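PDB 3QWT: putative GH105 family protein from Salmonella enterica subsp. enterica serovar Paratyphi A, which is of unknown function but probably hydrolyses the glycosidic bond that links a terminal unsaturated uronic acid to the rest of an oligosaccharide. Local coordinates for residues A[234-245]-A[257-268]. Numbering follows the deposited sequence.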
loop_
_atom_site.group_PDB
_atom_site.type_symbol
_atom_site.label_atom_id
_atom_site.label_comp_id
_atom_site.label_asym_id
_atom_site.label_seq_id
_atom_site.Cartn_x
_atom_site.Cartn_y
_atom_site.Cartn_z
ATOM N N ASN A 234 -9.778 26.183 32.828
ATOM C CA ASN A 234 -8.474 25.553 32.650
ATOM C C ASN A 234 -8.573 24.038 32.739
ATOM O O ASN A 234 -7.894 23.290 32.014
ATOM C CB ASN A 234 -7.502 26.059 33.717
ATOM C CG ASN A 234 -6.826 27.339 33.307
ATOM O OD1 ASN A 234 -5.710 27.328 32.759
ATOM N ND2 ASN A 234 -7.502 28.460 33.547
ATOM N N SER A 235 -9.399 23.618 33.683
ATOM C CA SER A 235 -9.737 22.240 33.919
ATOM C C SER A 235 -10.177 21.574 32.602
ATOM O O SER A 235 -9.771 20.450 32.301
ATOM C CB SER A 235 -10.860 22.221 34.972
ATOM O OG SER A 235 -11.388 20.936 35.225
ATOM N N TRP A 236 -10.985 22.284 31.815
ATOM C CA TRP A 236 -11.506 21.726 30.574
ATOM C C TRP A 236 -10.346 21.324 29.678
ATOM O O TRP A 236 -10.480 20.446 28.832
ATOM C CB TRP A 236 -12.376 22.724 29.814
ATOM C CG TRP A 236 -13.586 23.088 30.496
ATOM C CD1 TRP A 236 -14.087 24.334 30.627
ATOM C CD2 TRP A 236 -14.490 22.209 31.169
ATOM N NE1 TRP A 236 -15.257 24.301 31.344
ATOM C CE2 TRP A 236 -15.529 23.006 31.689
ATOM C CE3 TRP A 236 -14.525 20.826 31.385
ATOM C CZ2 TRP A 236 -16.587 22.474 32.432
ATOM C CZ3 TRP A 236 -15.595 20.288 32.116
ATOM C CH2 TRP A 236 -16.600 21.114 32.631
ATOM N N LEU A 237 -9.204 21.974 29.855
ATOM C CA LEU A 237 -8.077 21.668 28.991
ATOM C C LEU A 237 -7.284 20.513 29.524
ATOM O O LEU A 237 -6.840 19.658 28.761
ATOM C CB LEU A 237 -7.185 22.884 28.760
ATOM C CG LEU A 237 -7.608 23.463 27.419
ATOM C CD1 LEU A 237 -7.989 24.910 27.592
ATOM C CD2 LEU A 237 -6.521 23.260 26.366
ATOM N N THR A 238 -7.098 20.494 30.836
ATOM C CA THR A 238 -6.400 19.394 31.460
ATOM C C THR A 238 -7.145 18.097 31.187
ATOM O O THR A 238 -6.556 17.020 31.211
ATOM C CB THR A 238 -6.318 19.584 32.961
ATOM O OG1 THR A 238 -6.276 20.984 33.251
ATOM C CG2 THR A 238 -5.082 18.917 33.483
ATOM N N ILE A 239 -8.451 18.211 30.960
ATOM C CA ILE A 239 -9.283 17.055 30.634
ATOM C C ILE A 239 -9.186 16.698 29.158
ATOM O O ILE A 239 -8.988 15.534 28.806
ATOM C CB ILE A 239 -10.751 17.337 30.943
ATOM C CG1 ILE A 239 -10.982 17.336 32.461
ATOM C CG2 ILE A 239 -11.625 16.316 30.234
ATOM C CD1 ILE A 239 -12.354 17.835 32.902
ATOM N N VAL A 240 -9.312 17.715 28.301
ATOM C CA VAL A 240 -9.466 17.499 26.869
ATOM C C VAL A 240 -8.167 17.093 26.177
ATOM O O VAL A 240 -8.142 16.173 25.357
ATOM C CB VAL A 240 -10.026 18.748 26.175
ATOM C CG1 VAL A 240 -9.880 18.621 24.690
ATOM C CG2 VAL A 240 -11.472 18.935 26.517
ATOM N N ILE A 241 -7.082 17.777 26.491
ATOM C CA ILE A 241 -5.836 17.466 25.809
ATOM C C ILE A 241 -5.497 15.966 25.894
ATOM O O ILE A 241 -5.128 15.348 24.893
ATOM C CB ILE A 241 -4.676 18.334 26.310
ATOM C CG1 ILE A 241 -4.925 19.790 25.901
ATOM C CG2 ILE A 241 -3.344 17.840 25.734
ATOM C CD1 ILE A 241 -3.892 20.776 26.414
ATOM N N PRO A 242 -5.628 15.378 27.084
ATOM C CA PRO A 242 -5.264 13.968 27.185
ATOM C C PRO A 242 -6.259 13.106 26.438
ATOM O O PRO A 242 -5.857 12.141 25.786
ATOM C CB PRO A 242 -5.343 13.697 28.694
ATOM C CG PRO A 242 -5.096 15.020 29.308
ATOM C CD PRO A 242 -5.795 15.995 28.408
ATOM N N ASP A 243 -7.541 13.452 26.514
ATOM C CA ASP A 243 -8.538 12.656 25.805
ATOM C C ASP A 243 -8.405 12.814 24.301
ATOM O O ASP A 243 -8.543 11.852 23.548
ATOM C CB ASP A 243 -9.948 12.990 26.289
ATOM C CG ASP A 243 -10.249 12.373 27.650
ATOM O OD1 ASP A 243 -9.317 11.863 28.311
ATOM O OD2 ASP A 243 -11.413 12.399 28.056
ATOM N N PHE A 244 -8.109 14.033 23.874
ATOM C CA PHE A 244 -7.912 14.318 22.467
ATOM C C PHE A 244 -6.676 13.559 21.953
ATOM O O PHE A 244 -6.720 12.906 20.904
ATOM C CB PHE A 244 -7.785 15.829 22.271
ATOM C CG PHE A 244 -7.764 16.264 20.838
ATOM C CD1 PHE A 244 -8.740 15.852 19.965
ATOM C CD2 PHE A 244 -6.762 17.093 20.372
ATOM C CE1 PHE A 244 -8.715 16.252 18.657
ATOM C CE2 PHE A 244 -6.731 17.493 19.075
ATOM C CZ PHE A 244 -7.715 17.072 18.208
ATOM N N LEU A 245 -5.589 13.611 22.715
ATOM C CA LEU A 245 -4.367 12.930 22.316
ATOM C C LEU A 245 -4.590 11.438 22.156
ATOM O O LEU A 245 -4.046 10.787 21.251
ATOM C CB LEU A 245 -3.276 13.153 23.341
ATOM C CG LEU A 245 -2.603 14.519 23.303
ATOM C CD1 LEU A 245 -1.547 14.578 24.394
ATOM C CD2 LEU A 245 -1.999 14.768 21.935
ATOM N N ARG A 257 1.376 16.088 18.130
ATOM C CA ARG A 257 1.355 15.425 19.428
ATOM C C ARG A 257 2.282 16.167 20.375
ATOM O O ARG A 257 1.871 16.553 21.466
ATOM C CB ARG A 257 1.792 13.967 19.326
ATOM C CG ARG A 257 1.666 13.168 20.630
ATOM C CD ARG A 257 2.336 11.824 20.464
ATOM N NE ARG A 257 2.205 10.916 21.602
ATOM C CZ ARG A 257 2.863 11.039 22.750
ATOM N NH1 ARG A 257 3.685 12.064 22.947
ATOM N NH2 ARG A 257 2.690 10.136 23.707
ATOM N N ARG A 258 3.523 16.388 19.945
ATOM C CA ARG A 258 4.509 17.048 20.812
ATOM C C ARG A 258 4.021 18.422 21.202
ATOM O O ARG A 258 4.245 18.859 22.323
ATOM C CB ARG A 258 5.879 17.183 20.135
ATOM C CG ARG A 258 6.739 15.925 20.159
ATOM C CD ARG A 258 8.094 16.167 19.473
ATOM N NE ARG A 258 8.892 17.180 20.172
ATOM C CZ ARG A 258 9.872 17.883 19.609
ATOM N NH1 ARG A 258 10.171 17.705 18.327
ATOM N NH2 ARG A 258 10.549 18.771 20.323
ATOM N N TYR A 259 3.357 19.114 20.278
ATOM C CA TYR A 259 2.938 20.473 20.590
ATOM C C TYR A 259 1.844 20.456 21.659
ATOM O O TYR A 259 1.817 21.310 22.548
ATOM C CB TYR A 259 2.495 21.249 19.347
ATOM C CG TYR A 259 2.085 22.674 19.663
ATOM C CD1 TYR A 259 3.033 23.635 19.986
ATOM C CD2 TYR A 259 0.751 23.048 19.663
ATOM C CE1 TYR A 259 2.668 24.926 20.272
ATOM C CE2 TYR A 259 0.370 24.339 19.947
ATOM C CZ TYR A 259 1.336 25.279 20.260
ATOM O OH TYR A 259 0.965 26.569 20.552
ATOM N N LEU A 260 0.968 19.461 21.602
ATOM C CA LEU A 260 -0.109 19.367 22.594
ATOM C C LEU A 260 0.406 18.922 23.957
ATOM O O LEU A 260 -0.033 19.419 24.990
ATOM C CB LEU A 260 -1.225 18.432 22.123
ATOM C CG LEU A 260 -1.999 18.912 20.893
ATOM C CD1 LEU A 260 -3.101 17.923 20.521
ATOM C CD2 LEU A 260 -2.559 20.316 21.140
ATOM N N VAL A 261 1.330 17.972 23.951
ATOM C CA VAL A 261 1.972 17.547 25.172
ATOM C C VAL A 261 2.647 18.750 25.834
ATOM O O VAL A 261 2.614 18.884 27.047
ATOM C CB VAL A 261 3.001 16.443 24.898
ATOM C CG1 VAL A 261 3.902 16.202 26.129
ATOM C CG2 VAL A 261 2.291 15.153 24.450
ATOM N N GLN A 262 3.237 19.627 25.027
ATOM C CA GLN A 262 3.900 20.822 25.536
ATOM C C GLN A 262 2.938 21.788 26.209
ATOM O O GLN A 262 3.223 22.301 27.295
ATOM C CB GLN A 262 4.638 21.553 24.415
ATOM C CG GLN A 262 5.347 22.825 24.883
ATOM C CD GLN A 262 4.463 24.077 24.804
ATOM O OE1 GLN A 262 4.726 25.071 25.473
ATOM N NE2 GLN A 262 3.434 24.037 23.969
ATOM N N VAL A 263 1.800 22.037 25.569
ATOM C CA VAL A 263 0.772 22.901 26.147
ATOM C C VAL A 263 0.253 22.333 27.465
ATOM O O VAL A 263 0.094 23.059 28.462
ATOM C CB VAL A 263 -0.400 23.075 25.181
ATOM C CG1 VAL A 263 -1.615 23.746 25.896
ATOM C CG2 VAL A 263 0.067 23.843 23.942
ATOM N N LEU A 264 0.004 21.026 27.468
ATOM C CA LEU A 264 -0.442 20.348 28.672
ATOM C C LEU A 264 0.600 20.511 29.784
ATOM O O LEU A 264 0.270 20.859 30.924
ATOM C CB LEU A 264 -0.695 18.867 28.402
ATOM C CG LEU A 264 -1.189 18.094 29.636
ATOM C CD1 LEU A 264 -2.550 18.601 30.061
ATOM C CD2 LEU A 264 -1.246 16.604 29.354
ATOM N N ASN A 265 1.856 20.264 29.445
ATOM C CA ASN A 265 2.936 20.372 30.424
ATOM C C ASN A 265 3.056 21.753 31.047
ATOM O O ASN A 265 3.092 21.891 32.265
ATOM C CB ASN A 265 4.267 19.957 29.802
ATOM C CG ASN A 265 4.683 18.574 30.219
ATOM O OD1 ASN A 265 5.401 18.404 31.200
ATOM N ND2 ASN A 265 4.211 17.565 29.487
ATOM N N ALA A 266 3.115 22.775 30.205
ATOM C CA ALA A 266 3.196 24.135 30.686
ATOM C C ALA A 266 2.057 24.389 31.676
ATOM O O ALA A 266 2.252 25.052 32.691
ATOM C CB ALA A 266 3.135 25.110 29.530
ATOM N N GLN A 267 0.871 23.852 31.388
ATOM C CA GLN A 267 -0.249 24.042 32.308
ATOM C C GLN A 267 -0.055 23.272 33.609
ATOM O O GLN A 267 -0.211 23.821 34.684
ATOM C CB GLN A 267 -1.601 23.661 31.698
ATOM C CG GLN A 267 -2.768 24.105 32.600
ATOM C CD GLN A 267 -4.097 23.483 32.223
ATOM O OE1 GLN A 267 -4.223 22.258 32.133
ATOM N NE2 GLN A 267 -5.103 24.325 32.008
ATOM N N ILE A 268 0.263 21.992 33.504
ATOM C CA ILE A 268 0.374 21.150 34.679
ATOM C C ILE A 268 1.470 21.696 35.617
ATOM O O ILE A 268 1.281 21.781 36.832
ATOM C CB ILE A 268 0.552 19.672 34.261
ATOM C CG1 ILE A 268 -0.753 19.156 33.611
ATOM C CG2 ILE A 268 0.935 18.812 35.417
ATOM C CD1 ILE A 268 -0.839 17.621 33.409
#
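Q267 makes the polar part of the contact, with N234 and T238. With CG anti to the backbone N (chi1 -170°) and the chain extended beyond it, the Q267 amide spans to the helix of N234. NE2 donates to N234 O at 3.0 Å, from above the carbonyl plane. The same NE2 donates to N234 OD1 at 3.2 Å, here on a lone pair in the carbonyl plane. The side-chain amides of N234 and Q267 are turned 41° apart. At the other branch of the amide, T238 OG1 donates to Q267 OE1 at 2.7 Å. These three bonds use both ends of the buried amide and fix its flip. N234 O also accepts from the backbone N of L237 and T238. The N234 side chain has further partners in W230 O and W213 N.

Helices 231-248 and 255-272 follow each other in the chain and run roughly antiparallel, at 153°, with segment axes 10.0 Å apart at closest approach. They form a helical hairpin, in keeping with the alpha/alpha toroid of this protein.

The rest of the contact is apolar. I241 sits among L260, V263 and L264. Its CD1 lies 3.8 Å from V263 CG1, and its CG2 meets L260 O and L264 CB. The two methyls of L264 part, CD1 lying by T238 CA and CD2 by P242 CG. L245 and L260 lie alongside each other, pointing opposite ways, and L245 CD2 lies 3.6 Å from L260 CD1. L260 CD1 also meets the edge of the F244 ring, near its plane. F198 of helix 188-205 packs against F244, I241 and L260.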